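Local coordinates for protein endoglucanase (Humicola insolens, PDB 1DYS) that hydrolyses internal beta-1,4-glucosidic linkages in cellulose as a family 6 endoglucanase and takes part in the recycling of plant biomass, at residues A27-S30 against N36-K39; N110-E115 against G164-Q169; R245-I250 against P301-I306. All coordinates share one frame; numbering follows the deposited sequence.

Interaction 1: A27-S30 against N36-K39; sequences AFLS and NAAK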
ATOM      1  N   ALA A  27       0.784 -12.092 -23.511  1.00 22.76           N
ATOM      2  CA  ALA A  27       1.921 -11.356 -24.055  1.00 22.86           C
ATOM      3  C   ALA A  27       2.838 -12.246 -24.872  1.00 26.56           C
ATOM      4  O   ALA A  27       3.223 -11.928 -26.010  1.00 29.72           O
ATOM      5  CB  ALA A  27       2.698 -10.642 -22.948  1.00 21.10           C
ATOM      6  N   PHE A  28       3.171 -13.429 -24.363  1.00 24.85           N
ATOM      7  CA  PHE A  28       4.007 -14.372 -25.088  1.00 23.17           C
ATOM      8  C   PHE A  28       3.285 -14.818 -26.362  1.00 24.62           C
ATOM      9  O   PHE A  28       3.886 -14.749 -27.433  1.00 31.47           O
ATOM     10  CB  PHE A  28       4.344 -15.595 -24.237  1.00 17.75           C
ATOM     11  CG  PHE A  28       5.494 -15.371 -23.295  1.00 20.87           C
ATOM     12  CD1 PHE A  28       6.721 -14.888 -23.720  1.00 18.88           C
ATOM     13  CD2 PHE A  28       5.280 -15.612 -21.939  1.00 17.62           C
ATOM     14  CE1 PHE A  28       7.752 -14.680 -22.815  1.00 23.06           C
ATOM     15  CE2 PHE A  28       6.327 -15.416 -21.039  1.00 17.25           C
ATOM     16  CZ  PHE A  28       7.538 -14.966 -21.462  1.00 19.95           C
ATOM     17  N   LEU A  29       2.007 -15.185 -26.259  1.00 23.80           N
ATOM     18  CA  LEU A  29       1.271 -15.593 -27.456  1.00 32.14           C
ATOM     19  C   LEU A  29       1.344 -14.526 -28.549  1.00 35.33           C
ATOM     20  O   LEU A  29       1.650 -14.830 -29.714  1.00 35.15           O
ATOM     21  CB  LEU A  29      -0.182 -15.857 -27.134  1.00 29.77           C
ATOM     22  CG  LEU A  29      -0.731 -17.217 -26.816  1.00 35.01           C
ATOM     23  CD1 LEU A  29      -2.242 -17.184 -26.829  1.00 34.32           C
ATOM     24  CD2 LEU A  29      -0.161 -18.304 -27.690  1.00 39.08           C
ATOM     25  N   SER A  30       1.156 -13.265 -28.200  1.00 34.71           N
ATOM     26  CA  SER A  30       1.177 -12.134 -29.110  1.00 37.80           C
ATOM     27  C   SER A  30       2.465 -11.841 -29.846  1.00 38.86           C
ATOM     28  O   SER A  30       2.555 -10.967 -30.723  1.00 38.27           O
ATOM     29  CB  SER A  30       0.735 -10.901 -28.300  1.00 38.75           C
ATOM     30  OG  SER A  30      -0.594 -11.138 -27.831  0.50 38.25           O
ATOM     31  N   ASN A  36       7.062 -20.209 -24.417  1.00 20.66           N
ATOM     32  CA  ASN A  36       6.883 -19.541 -23.106  1.00 15.84           C
ATOM     33  C   ASN A  36       5.431 -19.368 -22.741  1.00 21.68           C
ATOM     34  O   ASN A  36       5.128 -19.334 -21.524  1.00 20.93           O
ATOM     35  CB  ASN A  36       7.682 -18.240 -23.081  1.00 20.04           C
ATOM     36  CG  ASN A  36       9.156 -18.425 -22.896  1.00 21.52           C
ATOM     37  OD1 ASN A  36       9.658 -19.035 -21.944  1.00 20.71           O
ATOM     38  ND2 ASN A  36       9.993 -17.833 -23.774  1.00 21.89           N
ATOM     39  N   ALA A  37       4.484 -19.281 -23.668  1.00 19.31           N
ATOM     40  CA  ALA A  37       3.070 -19.192 -23.317  1.00 16.22           C
ATOM     41  C   ALA A  37       2.654 -20.471 -22.584  1.00 22.25           C
ATOM     42  O   ALA A  37       1.921 -20.441 -21.602  1.00 20.26           O
ATOM     43  CB  ALA A  37       2.214 -19.029 -24.574  1.00 22.22           C
ATOM     44  N   ALA A  38       3.185 -21.595 -23.049  1.00 19.54           N
ATOM     45  CA  ALA A  38       2.905 -22.907 -22.476  1.00 16.76           C
ATOM     46  C   ALA A  38       3.511 -23.014 -21.072  1.00 21.41           C
ATOM     47  O   ALA A  38       2.903 -23.627 -20.195  1.00 20.71           O
ATOM     48  CB  ALA A  38       3.505 -23.982 -23.377  1.00 18.76           C
ATOM     49  N   LYS A  39       4.691 -22.423 -20.912  1.00 18.20           N
ATOM     50  CA  LYS A  39       5.308 -22.400 -19.567  1.00 16.71           C
ATOM     51  C   LYS A  39       4.421 -21.572 -18.626  1.00 18.03           C
ATOM     52  O   LYS A  39       4.295 -22.008 -17.459  1.00 16.49           O
ATOM     53  CB  LYS A  39       6.694 -21.775 -19.752  1.00 15.79           C
ATOM     54  CG  LYS A  39       7.718 -22.777 -20.222  1.00 15.84           C
ATOM     55  CD  LYS A  39       8.959 -22.210 -20.865  1.00 24.79           C
ATOM     56  CE  LYS A  39       9.993 -21.722 -19.875  1.00 23.47           C
ATOM     57  NZ  LYS A  39      11.136 -21.057 -20.601  1.00 25.57           N
TER

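Interaction 2: N110-E115 against G164-Q169; sequences NRYKNE and GYAISQ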
ATOM      1  N   ASN A 110      -3.906  -4.637  20.067  1.00 17.29           N
ATOM      2  CA  ASN A 110      -5.264  -5.121  20.247  1.00 20.46           C
ATOM      3  C   ASN A 110      -5.974  -5.397  18.923  1.00 18.61           C
ATOM      4  O   ASN A 110      -6.657  -6.418  18.827  1.00 19.34           O
ATOM      5  CB  ASN A 110      -6.111  -4.125  21.066  1.00 23.88           C
ATOM      6  CG  ASN A 110      -5.774  -4.246  22.539  1.00 27.93           C
ATOM      7  OD1 ASN A 110      -5.701  -3.256  23.290  1.00 30.25           O
ATOM      8  ND2 ASN A 110      -5.561  -5.481  22.976  1.00 32.83           N
ATOM      9  N   ARG A 111      -5.819  -4.543  17.921  1.00 20.77           N
ATOM     10  CA  ARG A 111      -6.457  -4.678  16.609  1.00 17.52           C
ATOM     11  C   ARG A 111      -5.922  -5.940  15.884  1.00 12.78           C
ATOM     12  O   ARG A 111      -6.692  -6.675  15.271  1.00 16.87           O
ATOM     13  CB  ARG A 111      -6.270  -3.442  15.752  1.00 19.76           C
ATOM     14  CG  ARG A 111      -6.798  -2.121  16.317  1.00 20.68           C
ATOM     15  CD  ARG A 111      -6.431  -0.945  15.409  1.00 19.60           C
ATOM     16  NE  ARG A 111      -7.222   0.234  15.835  1.00 24.33           N
ATOM     17  CZ  ARG A 111      -7.022   1.450  15.314  1.00 25.75           C
ATOM     18  NH1 ARG A 111      -6.130   1.688  14.357  1.00 23.72           N
ATOM     19  NH2 ARG A 111      -7.782   2.443  15.776  1.00 28.92           N
ATOM     20  N   TYR A 112      -4.614  -6.165  16.029  1.00 16.65           N
ATOM     21  CA  TYR A 112      -4.019  -7.389  15.478  1.00 17.96           C
ATOM     22  C   TYR A 112      -4.632  -8.634  16.113  1.00 15.90           C
ATOM     23  O   TYR A 112      -5.002  -9.570  15.398  1.00 16.47           O
ATOM     24  CB  TYR A 112      -2.536  -7.442  15.742  1.00 17.04           C
ATOM     25  CG  TYR A 112      -1.737  -8.578  15.154  1.00 13.37           C
ATOM     26  CD1 TYR A 112      -1.416  -8.632  13.808  1.00 16.21           C
ATOM     27  CD2 TYR A 112      -1.270  -9.571  15.992  1.00 15.93           C
ATOM     28  CE1 TYR A 112      -0.637  -9.689  13.328  1.00 15.95           C
ATOM     29  CE2 TYR A 112      -0.482 -10.614  15.511  1.00 18.62           C
ATOM     30  CZ  TYR A 112      -0.167 -10.650  14.163  1.00 17.89           C
ATOM     31  OH  TYR A 112       0.611 -11.694  13.710  1.00 14.52           O
ATOM     32  N   LYS A 113      -4.747  -8.643  17.456  1.00 16.36           N
ATOM     33  CA  LYS A 113      -5.428  -9.836  18.003  1.00 17.52           C
ATOM     34  C   LYS A 113      -6.883  -9.976  17.586  1.00 18.91           C
ATOM     35  O   LYS A 113      -7.319 -11.063  17.161  1.00 17.56           O
ATOM     36  CB  LYS A 113      -5.403  -9.780  19.539  1.00 18.04           C
ATOM     37  CG  LYS A 113      -3.997  -9.672  20.073  1.00 16.40           C
ATOM     38  CD  LYS A 113      -4.042  -9.612  21.618  1.00 23.83           C
ATOM     39  CE  LYS A 113      -2.629  -9.830  22.151  1.00 24.00           C
ATOM     40  NZ  LYS A 113      -2.519  -9.382  23.564  1.00 30.37           N
ATOM     41  N   ASN A 114      -7.692  -8.936  17.811  1.00 17.28           N
ATOM     42  CA  ASN A 114      -9.134  -9.045  17.675  1.00 19.38           C
ATOM     43  C   ASN A 114      -9.671  -8.880  16.275  1.00 19.48           C
ATOM     44  O   ASN A 114     -10.679  -9.542  15.971  1.00 17.22           O
ATOM     45  CB  ASN A 114      -9.777  -7.986  18.622  1.00 24.81           C
ATOM     46  CG  ASN A 114      -9.283  -8.255  20.046  1.00 24.65           C
ATOM     47  OD1 ASN A 114      -9.245  -9.393  20.495  1.00 31.58           O
ATOM     48  ND2 ASN A 114      -8.863  -7.235  20.779  1.00 36.52           N
ATOM     49  N   GLU A 115      -9.057  -8.081  15.434  1.00 16.28           N
ATOM     50  CA  GLU A 115      -9.581  -7.854  14.097  1.00 14.50           C
ATOM     51  C   GLU A 115      -8.825  -8.650  13.020  1.00 15.88           C
ATOM     52  O   GLU A 115      -9.391  -8.677  11.916  1.00 16.27           O
ATOM     53  CB  GLU A 115      -9.505  -6.352  13.760  1.00 19.55           C
ATOM     54  CG  GLU A 115     -10.461  -5.491  14.573  1.00 22.17           C
ATOM     55  CD  GLU A 115     -10.447  -4.032  14.137  1.00 22.87           C
ATOM     56  OE1 GLU A 115     -10.792  -3.702  12.978  1.00 27.70           O
ATOM     57  OE2 GLU A 115     -10.021  -3.175  14.931  1.00 23.83           O
ATOM     58  N   GLY A 164       3.382 -14.513  19.433  1.00 20.77           N
ATOM     59  CA  GLY A 164       3.010 -15.599  20.363  1.00 17.85           C
ATOM     60  C   GLY A 164       1.501 -15.776  20.366  1.00 15.29           C
ATOM     61  O   GLY A 164       1.002 -16.890  20.485  1.00 20.23           O
ATOM     62  N   TYR A 165       0.768 -14.647  20.308  1.00 17.68           N
ATOM     63  CA  TYR A 165      -0.670 -14.706  20.281  1.00 14.10           C
ATOM     64  C   TYR A 165      -1.195 -15.421  19.032  1.00 17.53           C
ATOM     65  O   TYR A 165      -2.085 -16.272  19.134  1.00 19.89           O
ATOM     66  CB  TYR A 165      -1.309 -13.307  20.406  1.00 12.38           C
ATOM     67  CG  TYR A 165      -2.820 -13.386  20.411  1.00 17.60           C
ATOM     68  CD1 TYR A 165      -3.466 -13.646  21.635  1.00 19.80           C
ATOM     69  CD2 TYR A 165      -3.631 -13.227  19.311  1.00 18.96           C
ATOM     70  CE1 TYR A 165      -4.836 -13.759  21.687  1.00 20.15           C
ATOM     71  CE2 TYR A 165      -5.004 -13.351  19.362  1.00 20.01           C
ATOM     72  CZ  TYR A 165      -5.621 -13.607  20.571  1.00 17.49           C
ATOM     73  OH  TYR A 165      -6.983 -13.715  20.668  1.00 21.23           O
ATOM     74  N   ALA A 166      -0.556 -15.113  17.905  1.00 16.23           N
ATOM     75  CA  ALA A 166      -0.975 -15.787  16.667  1.00 16.91           C
ATOM     76  C   ALA A 166      -0.708 -17.297  16.737  1.00 15.92           C
ATOM     77  O   ALA A 166      -1.638 -18.033  16.378  1.00 16.18           O
ATOM     78  CB  ALA A 166      -0.178 -15.113  15.555  1.00 15.30           C
ATOM     79  N   ILE A 167       0.428 -17.715  17.289  1.00 16.04           N
ATOM     80  CA  ILE A 167       0.697 -19.144  17.430  1.00 16.03           C
ATOM     81  C   ILE A 167      -0.351 -19.734  18.368  1.00 17.37           C
ATOM     82  O   ILE A 167      -0.893 -20.799  18.097  1.00 16.76           O
ATOM     83  CB  ILE A 167       2.095 -19.394  18.010  1.00 14.55           C
ATOM     84  CG1 ILE A 167       3.174 -18.895  17.023  1.00 20.02           C
ATOM     85  CG2 ILE A 167       2.378 -20.862  18.320  1.00 16.28           C
ATOM     86  CD1 ILE A 167       4.574 -18.771  17.583  1.00 18.04           C
ATOM     87  N   SER A 168      -0.570 -19.038  19.500  1.00 19.53           N
ATOM     88  CA  SER A 168      -1.534 -19.572  20.480  1.00 21.13           C
ATOM     89  C   SER A 168      -2.908 -19.797  19.893  1.00 19.30           C
ATOM     90  O   SER A 168      -3.649 -20.694  20.339  1.00 19.82           O
ATOM     91  CB  SER A 168      -1.632 -18.668  21.717  1.00 21.41           C
ATOM     92  OG  SER A 168      -2.409 -17.477  21.589  1.00 20.79           O
ATOM     93  N   GLN A 169      -3.361 -18.956  18.961  1.00 15.41           N
ATOM     94  CA  GLN A 169      -4.688 -19.102  18.399  1.00 14.97           C
ATOM     95  C   GLN A 169      -4.829 -20.084  17.239  1.00 15.50           C
ATOM     96  O   GLN A 169      -5.952 -20.322  16.796  1.00 17.12           O
ATOM     97  CB  GLN A 169      -5.194 -17.746  17.861  1.00 16.43           C
ATOM     98  CG  GLN A 169      -5.571 -16.790  19.000  1.00 18.51           C
ATOM     99  CD  GLN A 169      -6.957 -17.201  19.474  1.00 17.43           C
ATOM    100  OE1 GLN A 169      -7.924 -17.298  18.700  1.00 21.30           O
ATOM    101  NE2 GLN A 169      -7.043 -17.538  20.751  1.00 18.42           N
TER
HETATM  102  O   HOH W   1      -8.807 -11.960  21.987  1.00 47.23           O

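Interaction 3: R245-I250 against P301-I306; sequences RYATNI and PNVDAI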
ATOM      1  N   ARG A 245      21.581 -25.228   3.125  1.00 20.70           N
ATOM      2  CA  ARG A 245      22.506 -25.213   4.258  1.00 22.33           C
ATOM      3  C   ARG A 245      22.012 -24.287   5.361  1.00 21.53           C
ATOM      4  O   ARG A 245      22.198 -24.530   6.552  1.00 21.46           O
ATOM      5  CB  ARG A 245      23.945 -24.920   3.869  1.00 23.77           C
ATOM      6  CG  ARG A 245      24.526 -26.178   3.178  1.00 19.77           C
ATOM      7  CD  ARG A 245      25.853 -25.777   2.551  1.00 27.37           C
ATOM      8  NE  ARG A 245      25.641 -25.245   1.193  1.00 25.15           N
ATOM      9  CZ  ARG A 245      26.679 -24.866   0.447  1.00 28.20           C
ATOM     10  NH1 ARG A 245      27.902 -24.946   0.984  1.00 31.28           N
ATOM     11  NH2 ARG A 245      26.507 -24.418  -0.782  1.00 21.61           N
ATOM     12  N   TYR A 246      21.260 -23.237   4.986  1.00 23.79           N
ATOM     13  CA  TYR A 246      20.706 -22.373   6.051  1.00 19.09           C
ATOM     14  C   TYR A 246      19.749 -23.179   6.926  1.00 21.17           C
ATOM     15  O   TYR A 246      19.864 -23.096   8.153  1.00 22.27           O
ATOM     16  CB  TYR A 246      20.000 -21.167   5.428  1.00 16.61           C
ATOM     17  CG  TYR A 246      19.334 -20.245   6.438  1.00 19.40           C
ATOM     18  CD1 TYR A 246      19.994 -19.761   7.547  1.00 19.75           C
ATOM     19  CD2 TYR A 246      18.025 -19.829   6.239  1.00 22.69           C
ATOM     20  CE1 TYR A 246      19.386 -18.923   8.473  1.00 21.82           C
ATOM     21  CE2 TYR A 246      17.393 -18.995   7.140  1.00 25.37           C
ATOM     22  CZ  TYR A 246      18.086 -18.529   8.245  1.00 21.41           C
ATOM     23  OH  TYR A 246      17.463 -17.730   9.173  1.00 17.17           O
ATOM     24  N   ALA A 247      18.868 -23.965   6.295  1.00 18.27           N
ATOM     25  CA  ALA A 247      17.894 -24.801   6.990  1.00 21.58           C
ATOM     26  C   ALA A 247      18.565 -25.779   7.945  1.00 19.91           C
ATOM     27  O   ALA A 247      18.163 -25.924   9.103  1.00 21.76           O
ATOM     28  CB  ALA A 247      16.971 -25.529   6.019  1.00 17.25           C
ATOM     29  N   THR A 248      19.617 -26.468   7.479  1.00 22.30           N
ATOM     30  CA  THR A 248      20.351 -27.381   8.374  1.00 24.66           C
ATOM     31  C   THR A 248      21.007 -26.672   9.544  1.00 22.02           C
ATOM     32  O   THR A 248      20.980 -27.175  10.676  1.00 29.44           O
ATOM     33  CB  THR A 248      21.405 -28.173   7.556  1.00 27.51           C
ATOM     34  OG1 THR A 248      20.686 -29.004   6.649  1.00 27.39           O
ATOM     35  CG2 THR A 248      22.300 -29.012   8.470  1.00 29.59           C
ATOM     36  N   ASN A 249      21.540 -25.465   9.378  1.00 19.27           N
ATOM     37  CA  ASN A 249      22.242 -24.720  10.400  1.00 17.79           C
ATOM     38  C   ASN A 249      21.256 -24.254  11.468  1.00 22.81           C
ATOM     39  O   ASN A 249      21.540 -24.376  12.651  1.00 22.30           O
ATOM     40  CB  ASN A 249      22.991 -23.548   9.794  1.00 22.00           C
ATOM     41  CG  ASN A 249      24.215 -23.992   9.001  1.00 25.24           C
ATOM     42  OD1 ASN A 249      24.751 -25.095   9.204  1.00 28.91           O
ATOM     43  ND2 ASN A 249      24.641 -23.125   8.097  1.00 23.15           N
ATOM     44  N   ILE A 250      20.115 -23.720  10.997  1.00 20.27           N
ATOM     45  CA  ILE A 250      19.094 -23.322  11.958  1.00 23.25           C
ATOM     46  C   ILE A 250      18.564 -24.579  12.641  1.00 22.66           C
ATOM     47  O   ILE A 250      18.469 -24.605  13.872  1.00 27.25           O
ATOM     48  CB  ILE A 250      17.930 -22.506  11.349  1.00 17.89           C
ATOM     49  CG1 ILE A 250      18.394 -21.122  10.915  1.00 21.31           C
ATOM     50  CG2 ILE A 250      16.787 -22.419  12.374  1.00 20.72           C
ATOM     51  CD1 ILE A 250      18.726 -20.119  12.000  1.00 25.73           C
ATOM     52  N   PRO A 301      16.640 -33.618   5.220  1.00 29.89           N
ATOM     53  CA  PRO A 301      15.778 -34.049   6.292  1.00 30.80           C
ATOM     54  C   PRO A 301      15.107 -32.904   7.044  1.00 30.75           C
ATOM     55  O   PRO A 301      14.008 -33.051   7.568  1.00 25.94           O
ATOM     56  CB  PRO A 301      16.629 -34.822   7.334  1.00 25.23           C
ATOM     57  CG  PRO A 301      18.030 -34.649   6.817  1.00 30.76           C
ATOM     58  CD  PRO A 301      18.018 -34.122   5.410  1.00 33.01           C
ATOM     59  N   ASN A 302      15.811 -31.779   7.118  1.00 23.27           N
ATOM     60  CA  ASN A 302      15.332 -30.599   7.804  1.00 20.97           C
ATOM     61  C   ASN A 302      14.393 -29.779   6.940  1.00 24.01           C
ATOM     62  O   ASN A 302      13.914 -28.763   7.444  1.00 20.89           O
ATOM     63  CB  ASN A 302      16.556 -29.710   8.114  1.00 25.19           C
ATOM     64  CG  ASN A 302      17.597 -30.505   8.905  1.00 27.19           C
ATOM     65  OD1 ASN A 302      18.753 -30.644   8.506  1.00 25.05           O
ATOM     66  ND2 ASN A 302      17.139 -30.983  10.045  1.00 24.65           N
ATOM     67  N   VAL A 303      14.197 -30.166   5.698  1.00 18.61           N
ATOM     68  CA  VAL A 303      13.368 -29.337   4.803  1.00 20.42           C
ATOM     69  C   VAL A 303      12.148 -30.145   4.376  1.00 24.90           C
ATOM     70  O   VAL A 303      12.221 -31.071   3.572  1.00 21.13           O
ATOM     71  CB  VAL A 303      14.174 -28.831   3.597  1.00 18.54           C
ATOM     72  CG1 VAL A 303      13.300 -27.932   2.708  1.00 18.31           C
ATOM     73  CG2 VAL A 303      15.388 -28.000   4.012  1.00 19.58           C
ATOM     74  N   ASP A 304      10.985 -29.830   4.953  1.00 19.18           N
ATOM     75  CA  ASP A 304       9.740 -30.437   4.592  1.00 15.86           C
ATOM     76  C   ASP A 304       9.364 -30.282   3.105  1.00 17.85           C
ATOM     77  O   ASP A 304       8.820 -31.171   2.450  1.00 20.58           O
ATOM     78  CB  ASP A 304       8.533 -29.882   5.372  1.00 19.27           C
ATOM     79  CG  ASP A 304       8.408 -30.398   6.788  1.00 22.98           C
ATOM     80  OD1 ASP A 304       8.992 -31.445   7.131  1.00 22.43           O
ATOM     81  OD2 ASP A 304       7.699 -29.757   7.601  1.00 18.86           O
ATOM     82  N   ALA A 305       9.563 -29.091   2.545  1.00 17.98           N
ATOM     83  CA  ALA A 305       9.156 -28.898   1.158  1.00 17.71           C
ATOM     84  C   ALA A 305       9.760 -27.639   0.556  1.00 19.11           C
ATOM     85  O   ALA A 305      10.121 -26.694   1.269  1.00 17.63           O
ATOM     86  CB  ALA A 305       7.628 -28.813   1.056  1.00 18.77           C
ATOM     87  N   ILE A 306       9.910 -27.685  -0.755  1.00 18.04           N
ATOM     88  CA  ILE A 306      10.215 -26.472  -1.521  1.00 15.41           C
ATOM     89  C   ILE A 306       8.835 -25.978  -1.936  1.00 13.99           C
ATOM     90  O   ILE A 306       7.994 -26.789  -2.326  1.00 17.21           O
ATOM     91  CB  ILE A 306      11.120 -26.692  -2.762  1.00 17.17           C
ATOM     92  CG1 ILE A 306      12.524 -26.976  -2.225  1.00 18.89           C
ATOM     93  CG2 ILE A 306      11.054 -25.473  -3.688  1.00 15.71           C
ATOM     94  CD1 ILE A 306      13.522 -27.637  -3.140  1.00 24.44           C
TER

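Interaction 1: A27-S30 against N36-K39
Asn36 meets Phe28 through its CB, which sits above the middle of the ring: Asn36 CB is 3.4 Å from the centroid of the Phe28 ring and only 5° off the ring normal, a CH-pi contact over the face. With Asn36 CG set beside its backbone N (chi1 -76°), the amide leans past the CE1 and CZ side of the ring, its plane tilted 31° from that of the ring rather than stacked on it. ND2 is held by Asp33, just ahead of the segment. Ala37 follows with its backbone as well as its methyl. Phe28 CB lies 3.7 Å from Ala37 N, and Leu29 CD2 reaches to 4.0 Å from Ala37 CB. The small alanine fits the narrow spacing of the chains, Phe28 CA and Ala37 CA being 5.2 Å apart. Lys39 acts from one turn on: its NZ donates to Asn36 OD1 at 2.8 Å, so both ends of the Asn36 amide are bonded and its rotation is fixed. The contact lies at the turn between the consecutive helices 15-29 and 34-46, and helix 332-340 packs beside it through Thr339, which touches both Phe28 and Asn36.

Interaction 2: N110-E115 against G164-Q169
The aliphatic chain of Lys113 is laid obliquely across one face of the Tyr165 ring. Lys113 CB comes within 3.6 Å of Tyr165 CE2. Lys113 CG stands 3.9 Å from the centroid of the Tyr165 ring, 18° off its normal, a CH-pi contact offset toward the rim. Lys113 CE ends 3.9 Å from Tyr165 CD1. The chain is extended beyond CG, which lets it span the ring from the CE2 to the CD1 side and deliver NZ to a salt bridge with Glu161, one turn before Tyr165. The ring is presented to the lysine because Tyr165 CG is anti to its backbone N (chi1 -179°). These residues join helices 108-126 and 150-169, which flank strand 132-136 in sequence and pack side by side on the outside of the parallel barrel-like sheet of the family 6 fold. At its phenolic end Tyr165 bonds to Asn118 of helix 108-126, and a water donates to Tyr165 OH at 2.9 Å and to Asn114 OD1 at 3.0 Å, adding a water-mediated link. Tyr112 makes the deeper touch, its OH 4.0 Å from Ala166 CB while it is hydrogen-bonded to Glu137. Glu115 forms a salt bridge with Arg60 of the second subunit.

Interaction 3: R245-I250 against P301-I306
Here a helix of the outer layer of the family 6 barrel meets the start of a strand in the parallel sheet: helix 243-255 packs on the residues that lead into strand 303-307. The approach is close, with Thr248 CA and Asn302 CA 6.0 Å apart, and it is made by one apolar and one polar pair. In the apolar pair Ala247 CB lies 3.6 Å from Val303 CG2. Val303 CG1 is anti to the backbone N (chi1 -178°), which leaves CG2 as the branch that faces the helix. In the polar pair the side chains of Thr248 and Asn302 cross at about a right angle, and the amide carbon Asn302 CG comes 4.1 Å from Thr248 OG1 and 4.2 Å from Thr248 CA. Asn302 CB also lies 4.2 Å from Ala247 O, so the asparagine rests on the helix backbone as well as on the threonine. The Thr248 hydroxyl is hydrogen-bonded to Asn300 ND2, and Asn300 OD1 accepts from the backbone N of Asn302; a single amide thus ties the helix to the strand entry. Replacing Asn302 by an alanine would probably leave a gap beside Thr248, Ala251 and Arg255, which its side chain touches, and thin the join between helix and strand. Strand 262-266 completes the setting: its Phe263 touches Ala247 and bonds through its backbone to Asn302, its Ile265 touches Val303, and helix 190-207 flanks the helix through Leu193, which meets Asn249 and Ile250.

Overall arrangement
The three contacts follow one another along the chain. Interactions 1 and 2 lie on opposite sides of the chain's centre, their own centres about 43 Å apart; interactions 2 and 3 are closer, with centres about 28 Å and nearest atoms about 14 Å apart, while interactions 1 and 3 come to about 16 Å between nearest atoms. Interaction 1 is the peripheral one, about 27 Å from the chain's centre and away from the substrate and catalytic sites. The other two flank the barrel nearer to them: the Tyr112 side chain is about 11 Å from those of Ser54 and Asp92, a probable proton donor, and Ala247 is about 11 Å from Asn183 between side chains; Ser54 and Asn183 are probable substrate-binding residues.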